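Local coordinates for Lin2118 protein (Listeria innocua, PDB 3OOU) that probably acts as a DNA-binding transcription regulator, this chain being the AraC-type helix-turn-helix domain at the C-terminal end of a longer response-regulator protein, at residues E48-T51 with D52-R56; V59-A62 with K63-L67; M85-F88 with Y89-K93; P100-Y103 with R104-H107. All blocks are in the same frame, centred on the assembly; numbering follows the deposited sequence.

Contact 1 of 4, residues E48-T51 with D52-R56; sequences EHFT and DYLNR
Glu48 and Arg56 meet in a two-pronged salt bridge at the start of helix 50-68, the long helix that joins the two halves of an AraC-type helix-turn-helix domain. His49 is the N-cap residue. Glu48 therefore lies just before the helix and reaches forward over the first two turns to Arg56. Its CG sits between the backbone N and the carbonyl carbon (chi1 64°), and the chain then runs straight on to the carboxylate. CB and CG only lead there; contact begins at CD, which comes to the edge of the Arg56 guanidinium. OE1 accepts from Arg56 NH1 at 3.1 Å and also lies beside Asp52 CB. OE2 takes Arg56 NH2 and touches Tyr53 CB at 3.6 Å, near the plane of the tyrosine ring. Both oxygens use their syn lone pairs. In this conformer of Arg56 the end-on grip aligns the two flat groups, their planes 15° apart.

Asp52 turns its carboxylate alongside His49, with OD2 3.5 Å from His49 CB. A water donates to OD2 and accepts from His49 N, while OD1 has a salt bridge to Lys94. Phe50 and Leu54 lie side by side on the buried face, CZ to CD2 3.9 Å, against Ile14 of helix 6-17. Arg56 NH2 donates to Glu48 OE2 at 2.6 Å, with an N-H...O angle of 178°.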
# COMPACT_ATOMS: atom_id res chain seq x y z
N GLU A 48 -5.73 0.75 -12.84
CA GLU A 48 -4.43 1.25 -12.41
C GLU A 48 -3.51 0.07 -12.09
O GLU A 48 -3.98 -1.06 -11.95
CB GLU A 48 -4.58 2.14 -11.17
CG GLU A 48 -5.10 1.40 -9.95
CD GLU A 48 -5.27 2.28 -8.73
OE1 GLU A 48 -4.52 3.27 -8.58
OE2 GLU A 48 -6.16 1.96 -7.91
N HIS A 49 -2.22 0.35 -11.97
CA HIS A 49 -1.26 -0.68 -11.59
C HIS A 49 -1.51 -1.17 -10.18
O HIS A 49 -1.90 -0.39 -9.30
CB HIS A 49 0.17 -0.14 -11.68
CG HIS A 49 0.63 0.14 -13.07
ND1 HIS A 49 1.41 -0.75 -13.79
CD2 HIS A 49 0.41 1.19 -13.89
CE1 HIS A 49 1.66 -0.24 -14.98
NE2 HIS A 49 1.07 0.93 -15.07
N PHE A 50 -1.26 -2.46 -9.97
CA PHE A 50 -1.31 -3.06 -8.65
C PHE A 50 -0.55 -2.22 -7.61
O PHE A 50 -1.05 -1.97 -6.52
CB PHE A 50 -0.75 -4.49 -8.69
CG PHE A 50 -0.47 -5.07 -7.33
CD1 PHE A 50 -1.50 -5.64 -6.58
CD2 PHE A 50 0.81 -5.01 -6.79
CE1 PHE A 50 -1.25 -6.16 -5.32
CE2 PHE A 50 1.07 -5.53 -5.52
CZ PHE A 50 0.04 -6.10 -4.79
N THR A 51 0.67 -1.81 -7.95
CA THR A 51 1.47 -1.07 -6.97
C THR A 51 0.86 0.27 -6.60
O THR A 51 0.98 0.71 -5.45
CB THR A 51 2.95 -0.90 -7.39
OG1 THR A 51 3.03 -0.11 -8.57
CG2 THR A 51 3.61 -2.26 -7.61
N ASP A 52 0.18 0.92 -7.55
CA ASP A 52 -0.48 2.20 -7.24
C ASP A 52 -1.68 2.01 -6.31
O ASP A 52 -1.87 2.80 -5.37
CB ASP A 52 -0.85 2.95 -8.53
CG ASP A 52 0.38 3.39 -9.32
OD1 ASP A 52 1.30 3.96 -8.70
OD2 ASP A 52 0.42 3.16 -10.55
N TYR A 53 -2.46 0.96 -6.53
CA TYR A 53 -3.55 0.61 -5.62
C TYR A 53 -3.01 0.30 -4.23
O TYR A 53 -3.54 0.77 -3.22
CB TYR A 53 -4.33 -0.60 -6.15
CG TYR A 53 -5.45 -1.05 -5.22
CD1 TYR A 53 -6.76 -0.60 -5.41
CD2 TYR A 53 -5.20 -1.92 -4.16
CE1 TYR A 53 -7.78 -1.01 -4.57
CE2 TYR A 53 -6.22 -2.33 -3.31
CZ TYR A 53 -7.51 -1.86 -3.52
OH TYR A 53 -8.53 -2.26 -2.69
N LEU A 54 -1.95 -0.50 -4.17
CA LEU A 54 -1.37 -0.89 -2.90
C LEU A 54 -0.79 0.31 -2.14
O LEU A 54 -1.00 0.43 -0.92
CB LEU A 54 -0.32 -1.99 -3.08
CG LEU A 54 0.32 -2.53 -1.80
CD1 LEU A 54 -0.71 -3.12 -0.83
CD2 LEU A 54 1.37 -3.57 -2.16
N ASN A 55 -0.10 1.20 -2.85
CA ASN A 55 0.42 2.42 -2.22
C ASN A 55 -0.69 3.30 -1.64
O ASN A 55 -0.56 3.78 -0.52
CB ASN A 55 1.31 3.21 -3.20
CG ASN A 55 2.73 2.66 -3.28
OD1 ASN A 55 3.23 2.34 -4.36
ND2 ASN A 55 3.38 2.55 -2.13
N ARG A 56 -1.78 3.52 -2.39
CA ARG A 56 -2.88 4.32 -1.85
C ARG A 56 -3.44 3.67 -0.59
O ARG A 56 -3.71 4.36 0.41
CB ARG A 56 -3.97 4.56 -2.90
CG ARG A 56 -4.93 5.69 -2.50
CD ARG A 56 -6.05 5.87 -3.51
NE ARG A 56 -6.53 4.59 -4.00
CZ ARG A 56 -6.25 4.09 -5.19
NH1 ARG A 56 -5.51 4.79 -6.05
NH2 ARG A 56 -6.71 2.90 -5.54
O HOH W 1 -1.44 3.12 -12.39
O HOH W 2 3.13 2.43 -7.45

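Contact 2 of 4, residues V59-A62 with K63-L67; sequences VNYA and KEELL
Lys63 and Asn60 run side by side on the outer surface of helix 50-68, in its later turns, within a helix-turn-helix domain. The tight part of the contact is the helical backbone and the buried side. Lys63 N bonds to Val59 O at 2.9 Å, and Leu66 N bonds to Ala62 O at the same length, 2.9 Å. Leu66 CG folds back to 3.3 Å from Ala62 O. Val59 and Leu66 both pack on Phe92 of helix 85-96, and Ala62 faces Ser80.

Tyr61 and Glu65 lie alongside each other, ring and carboxylate planes 12° apart. Their closest side-chain atoms, Tyr61 OH and Glu65 OE2, are 3.5 Å apart. The Tyr61 ring also meets Phe18, and Glu65 touches Ile76.

The looser side is Asn60 and the tip of Lys63. Lys63 CG stands between its backbone N and carbonyl carbon (chi1 79°), which sends the extended chain back along Asn60. NZ ends 3.0 Å from Asn60 OD1, above the amide plane and 36° out of it.

Backbone bonds thus hold the turns and apolar groups the inner face. The Lys63 chain packs on Phe92 and Tyr103, so only its ammonium end relies on the off-plane bond, probably a modest one.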
# COMPACT_ATOMS: atom_id res chain seq x y z
N VAL A 59 -0.89 4.12 2.27
CA VAL A 59 -0.82 5.53 2.68
C VAL A 59 -2.06 5.92 3.48
O VAL A 59 -1.96 6.67 4.45
CB VAL A 59 -0.55 6.47 1.48
CG1 VAL A 59 -0.77 7.93 1.86
CG2 VAL A 59 0.87 6.27 0.96
N ASN A 60 -3.22 5.39 3.09
CA ASN A 60 -4.44 5.68 3.85
C ASN A 60 -4.36 5.19 5.29
O ASN A 60 -4.84 5.86 6.20
CB ASN A 60 -5.69 5.16 3.15
CG ASN A 60 -6.13 6.08 2.02
OD1 ASN A 60 -5.75 7.25 1.97
ND2 ASN A 60 -6.93 5.54 1.10
N TYR A 61 -3.72 4.04 5.50
CA TYR A 61 -3.46 3.58 6.85
C TYR A 61 -2.49 4.50 7.58
O TYR A 61 -2.75 4.93 8.70
CB TYR A 61 -2.92 2.15 6.85
CG TYR A 61 -2.77 1.60 8.25
CD1 TYR A 61 -3.89 1.11 8.91
CD2 TYR A 61 -1.55 1.61 8.91
CE1 TYR A 61 -3.81 0.62 10.18
CE2 TYR A 61 -1.45 1.10 10.22
CZ TYR A 61 -2.61 0.61 10.84
OH TYR A 61 -2.61 0.10 12.11
N ALA A 62 -1.37 4.81 6.92
CA ALA A 62 -0.30 5.62 7.51
C ALA A 62 -0.82 6.97 7.98
O ALA A 62 -0.46 7.43 9.06
CB ALA A 62 0.85 5.80 6.52
N LYS A 63 -1.66 7.59 7.16
CA LYS A 63 -2.14 8.94 7.47
C LYS A 63 -3.04 8.96 8.71
O LYS A 63 -3.04 9.94 9.45
CB LYS A 63 -2.78 9.60 6.25
CG LYS A 63 -4.19 9.19 5.92
CD LYS A 63 -4.59 9.77 4.57
CE LYS A 63 -6.07 9.62 4.30
NZ LYS A 63 -6.38 10.04 2.89
N GLU A 64 -3.78 7.88 8.94
CA GLU A 64 -4.58 7.80 10.15
C GLU A 64 -3.70 7.48 11.36
O GLU A 64 -3.88 8.06 12.42
CB GLU A 64 -5.72 6.80 9.99
CG GLU A 64 -6.67 6.76 11.18
CD GLU A 64 -7.45 8.05 11.37
OE1 GLU A 64 -7.38 8.95 10.51
OE2 GLU A 64 -8.16 8.14 12.40
N GLU A 65 -2.73 6.58 11.18
CA GLU A 65 -1.83 6.21 12.27
C GLU A 65 -1.02 7.41 12.77
O GLU A 65 -0.75 7.54 13.97
CB GLU A 65 -0.94 5.04 11.83
CG GLU A 65 -0.07 4.43 12.93
CD GLU A 65 -0.82 3.55 13.92
OE1 GLU A 65 -0.21 3.22 14.95
OE2 GLU A 65 -1.99 3.18 13.68
N LEU A 66 -0.68 8.32 11.85
CA LEU A 66 0.08 9.53 12.17
C LEU A 66 -0.71 10.50 13.05
O LEU A 66 -0.13 11.33 13.75
CB LEU A 66 0.50 10.26 10.90
CG LEU A 66 1.70 9.68 10.16
CD1 LEU A 66 1.75 10.25 8.77
CD2 LEU A 66 2.99 9.96 10.93
N LEU A 67 -2.03 10.40 12.98
CA LEU A 67 -2.88 11.30 13.74
C LEU A 67 -3.33 10.65 15.04
O LEU A 67 -3.56 11.33 16.04
CB LEU A 67 -4.08 11.75 12.91
CG LEU A 67 -3.76 12.36 11.54
CD1 LEU A 67 -5.05 12.79 10.87
CD2 LEU A 67 -2.79 13.54 11.66

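Contact 3 of 4, residues M85-F88 with Y89-K93; sequences MAYF and YRQFK
Two first torsions bring Tyr87 and Gln91 together. Tyr87 has CG opposite its backbone N (chi1 -175°), while Gln91 has CG opposite its carbonyl carbon (chi1 -70°). Gln91 then bends at its second torsion and lays CG over the centre of the tyrosine ring. This is a CH-pi contact, with CG 3.9 Å from the ring centroid and almost on the ring normal. Beyond it, Gln91 NE2 lies 3.5 Å from Tyr87 CE1, its amide turned obliquely to the ring.

Arg90 approaches the same tyrosine at the edge. NH2 lies near the ring plane, 3.7 Å from CD1 of Tyr87, and the two side chains cross at about a right angle. One face of the guanidinium covers Ala86 O and Tyr87 CA, so the arginine is folded against the previous turn.

The inner side is apolar. Phe88 and Phe92 lie alongside each other, CZ of Phe88 3.8 Å from CD1 of Phe92, their rings set obliquely at 60°. Phe92 CB also sits over one face of the Phe88 ring. Backbone bonds link each turn, as from Phe92 N to Phe88 O at 2.8 Å.

In the fold, helix 85-96 packs on three others. Phe92 packs on Val59, Lys63 and Leu66 of helix 50-68, Phe88 reaches Ala77 of helix 73-79, and both phenylalanines touch Pro100 of helix 100-107.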
# COMPACT_ATOMS: atom_id res chain seq x y z
N MSE A 85 12.36 4.06 3.11
CA MSE A 85 11.84 5.32 3.63
C MSE A 85 11.77 6.44 2.58
O MSE A 85 10.86 7.28 2.64
CB MSE A 85 12.62 5.75 4.87
CG MSE A 85 12.36 4.85 6.07
SE MSE A 85 10.46 4.65 6.46
CE MSE A 85 10.05 6.52 6.80
N ALA A 86 12.71 6.46 1.64
CA ALA A 86 12.65 7.42 0.54
C ALA A 86 11.41 7.15 -0.30
O ALA A 86 10.70 8.09 -0.70
CB ALA A 86 13.92 7.34 -0.32
N TYR A 87 11.13 5.87 -0.54
CA TYR A 87 9.95 5.45 -1.30
C TYR A 87 8.66 5.81 -0.55
O TYR A 87 7.75 6.38 -1.14
CB TYR A 87 10.03 3.96 -1.60
CG TYR A 87 8.94 3.40 -2.47
CD1 TYR A 87 8.76 3.84 -3.79
CD2 TYR A 87 8.09 2.40 -2.00
CE1 TYR A 87 7.76 3.30 -4.60
CE2 TYR A 87 7.09 1.85 -2.80
CZ TYR A 87 6.93 2.31 -4.10
OH TYR A 87 5.95 1.77 -4.89
N PHE A 88 8.60 5.50 0.75
CA PHE A 88 7.46 5.91 1.57
C PHE A 88 7.21 7.41 1.46
O PHE A 88 6.08 7.85 1.25
CB PHE A 88 7.66 5.53 3.04
CG PHE A 88 6.62 6.11 3.96
CD1 PHE A 88 5.29 5.70 3.89
CD2 PHE A 88 6.96 7.09 4.90
CE1 PHE A 88 4.32 6.24 4.73
CE2 PHE A 88 6.00 7.64 5.75
CZ PHE A 88 4.67 7.21 5.67
N TYR A 89 8.28 8.19 1.59
CA TYR A 89 8.20 9.64 1.51
C TYR A 89 7.56 10.10 0.20
O TYR A 89 6.64 10.93 0.21
CB TYR A 89 9.60 10.23 1.68
CG TYR A 89 9.63 11.71 1.94
CD1 TYR A 89 9.31 12.23 3.20
CD2 TYR A 89 10.01 12.60 0.94
CE1 TYR A 89 9.34 13.60 3.44
CE2 TYR A 89 10.05 13.97 1.17
CZ TYR A 89 9.71 14.46 2.42
OH TYR A 89 9.76 15.81 2.64
N ARG A 90 8.02 9.54 -0.92
CA ARG A 90 7.47 9.86 -2.24
C ARG A 90 6.00 9.47 -2.35
O ARG A 90 5.16 10.25 -2.81
CB ARG A 90 8.26 9.15 -3.35
CG ARG A 90 9.60 9.76 -3.69
CD ARG A 90 10.17 9.18 -4.98
NE ARG A 90 10.46 7.75 -4.90
CZ ARG A 90 11.57 7.22 -4.39
NH1 ARG A 90 12.53 8.00 -3.89
NH2 ARG A 90 11.73 5.91 -4.38
N GLN A 91 5.70 8.25 -1.89
CA GLN A 91 4.35 7.71 -2.02
C GLN A 91 3.31 8.43 -1.15
O GLN A 91 2.18 8.64 -1.59
CB GLN A 91 4.36 6.21 -1.74
CG GLN A 91 5.06 5.39 -2.84
CD GLN A 91 4.43 5.60 -4.21
OE1 GLN A 91 3.21 5.67 -4.34
NE2 GLN A 91 5.27 5.69 -5.23
N PHE A 92 3.71 8.80 0.06
CA PHE A 92 2.82 9.55 0.95
C PHE A 92 2.48 10.90 0.32
O PHE A 92 1.31 11.31 0.30
CB PHE A 92 3.44 9.74 2.34
CG PHE A 92 2.46 10.18 3.38
CD1 PHE A 92 1.85 9.25 4.22
CD2 PHE A 92 2.12 11.53 3.53
CE1 PHE A 92 0.93 9.66 5.19
CE2 PHE A 92 1.20 11.93 4.50
CZ PHE A 92 0.61 11.00 5.33
N LYS A 93 3.50 11.58 -0.21
CA LYS A 93 3.31 12.87 -0.88
C LYS A 93 2.37 12.73 -2.07
O LYS A 93 1.47 13.55 -2.27
CB LYS A 93 4.66 13.46 -1.30
CG LYS A 93 4.60 14.75 -2.12
CD LYS A 93 4.04 15.92 -1.31
CE LYS A 93 3.96 17.18 -2.17
NZ LYS A 93 3.40 18.32 -1.41

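Contact 4 of 4, residues P100-Y103 with R104-H107; sequences PNRY and RKIH
Tyr103 and His107 form the aromatic contact of the C-terminal helix, 100-107. It is edge-to-face: the histidine edge points at the tyrosine face, with centroids 4.5 Å apart and planes at 60°. His107 CD2 stands over the centre of the ring and is 3.6 Å from Tyr103 CE1. The histidine CG lies opposite its carbonyl carbon (chi1 -57°), which turns the ring back over the preceding turn.

The polar contacts are of two sorts. Backbone bonds join successive turns, such as Ile106 N to Arg102 O at 2.9 Å. A water also bridges two side chains, donating to Asn101 OD1 at 2.7 Å and accepting from Arg104 NH1 at 2.8 Å. Arg104 also bonds outside the helix: NE to Leu66 O, and NH2 to the carbonyls of Thr69 and Asp71.

Packing of aliphatic groups on a guanidinium makes a third kind. Ile106 CG1 lies over one face of the Arg102 guanidinium, 3.9 Å from NH1. Lys105 CD comes obliquely to the same NH1, at 3.5 Å.

Pro100 is buried against Phe88 and Phe92, whereas most of the other residues face outward. This is the closing helix of an AraC-type domain, packed on helices 50-68, 73-79 and 85-96.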
# COMPACT_ATOMS: atom_id res chain seq x y z
N PRO A 100 4.63 13.52 5.02
CA PRO A 100 4.10 12.92 6.24
C PRO A 100 4.09 13.85 7.45
O PRO A 100 3.07 13.98 8.12
CB PRO A 100 5.02 11.73 6.49
CG PRO A 100 5.60 11.39 5.17
CD PRO A 100 5.63 12.65 4.36
N ASN A 101 5.21 14.51 7.74
CA ASN A 101 5.24 15.32 8.95
C ASN A 101 4.44 16.63 8.81
O ASN A 101 3.94 17.15 9.81
CB ASN A 101 6.66 15.52 9.49
CG ASN A 101 6.76 15.29 11.00
OD1 ASN A 101 6.08 14.42 11.56
ND2 ASN A 101 7.63 16.05 11.66
N ARG A 102 4.31 17.13 7.59
CA ARG A 102 3.42 18.27 7.30
C ARG A 102 1.95 17.88 7.49
O ARG A 102 1.17 18.64 8.07
CB ARG A 102 3.65 18.78 5.87
CG ARG A 102 2.92 20.07 5.52
CD ARG A 102 3.76 21.30 5.85
NE ARG A 102 2.96 22.53 5.83
CZ ARG A 102 2.32 23.03 6.88
NH1 ARG A 102 2.39 22.43 8.07
NH2 ARG A 102 1.62 24.15 6.76
N TYR A 103 1.58 16.70 7.01
CA TYR A 103 0.23 16.17 7.20
C TYR A 103 -0.09 16.05 8.69
O TYR A 103 -1.17 16.45 9.13
CB TYR A 103 0.11 14.79 6.54
CG TYR A 103 -1.30 14.25 6.47
CD1 TYR A 103 -2.11 14.53 5.37
CD2 TYR A 103 -1.83 13.46 7.50
CE1 TYR A 103 -3.41 14.04 5.29
CE2 TYR A 103 -3.13 12.98 7.43
CZ TYR A 103 -3.91 13.27 6.32
OH TYR A 103 -5.19 12.79 6.24
N ARG A 104 0.85 15.50 9.45
CA ARG A 104 0.73 15.37 10.89
C ARG A 104 0.55 16.74 11.54
O ARG A 104 -0.26 16.89 12.45
CB ARG A 104 1.95 14.65 11.46
CG ARG A 104 1.73 14.08 12.85
CD ARG A 104 2.93 13.26 13.28
NE ARG A 104 2.51 12.03 13.93
CZ ARG A 104 3.32 11.08 14.38
NH1 ARG A 104 4.64 11.21 14.27
NH2 ARG A 104 2.81 10.00 14.96
N LYS A 105 1.30 17.73 11.05
CA LYS A 105 1.23 19.11 11.57
C LYS A 105 -0.13 19.77 11.32
O LYS A 105 -0.71 20.35 12.24
CB LYS A 105 2.36 19.97 10.99
CG LYS A 105 2.74 21.19 11.82
CD LYS A 105 3.91 21.95 11.20
CE LYS A 105 4.37 23.12 12.07
NZ LYS A 105 5.31 22.71 13.17
N ILE A 106 -0.63 19.67 10.09
CA ILE A 106 -1.91 20.28 9.71
C ILE A 106 -3.09 19.66 10.47
O ILE A 106 -4.01 20.37 10.87
CB ILE A 106 -2.17 20.17 8.17
CG1 ILE A 106 -1.07 20.87 7.37
CG2 ILE A 106 -3.53 20.76 7.81
CD1 ILE A 106 -1.05 20.52 5.89
N HIS A 107 -3.04 18.34 10.68
CA HIS A 107 -4.23 17.60 11.10
C HIS A 107 -4.25 17.02 12.52
O HIS A 107 -5.31 16.61 13.00
CB HIS A 107 -4.54 16.48 10.09
CG HIS A 107 -4.73 16.97 8.69
ND1 HIS A 107 -5.73 17.86 8.35
CD2 HIS A 107 -4.06 16.70 7.55
CE1 HIS A 107 -5.66 18.12 7.06
NE2 HIS A 107 -4.66 17.42 6.54
O HOH W 3 6.79 12.94 13.76

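The four contacts follow one another along the chain. Each is local: contact 1 spans the start of helix 50-68, and the others lie within one helix. None closes a long loop, and none nests in or crosses another. Contact 2 lies further along helix 50-68 than contact 1, their centres about 17 Å apart. Contact 3, in helix 85-96, meets both: Asn55 lies against Tyr87 and Gln91, and Val59 CG2 packs on Gln91 O. Contact 4 then ends the fold. Its Tyr103 and His107 pack on Leu67 of contact 2, and its Pro100 also meets Tyr89 of contact 3. Contacts 2, 3 and 4 thus tie three helices together, while contact 1 joins them to helix 6-17.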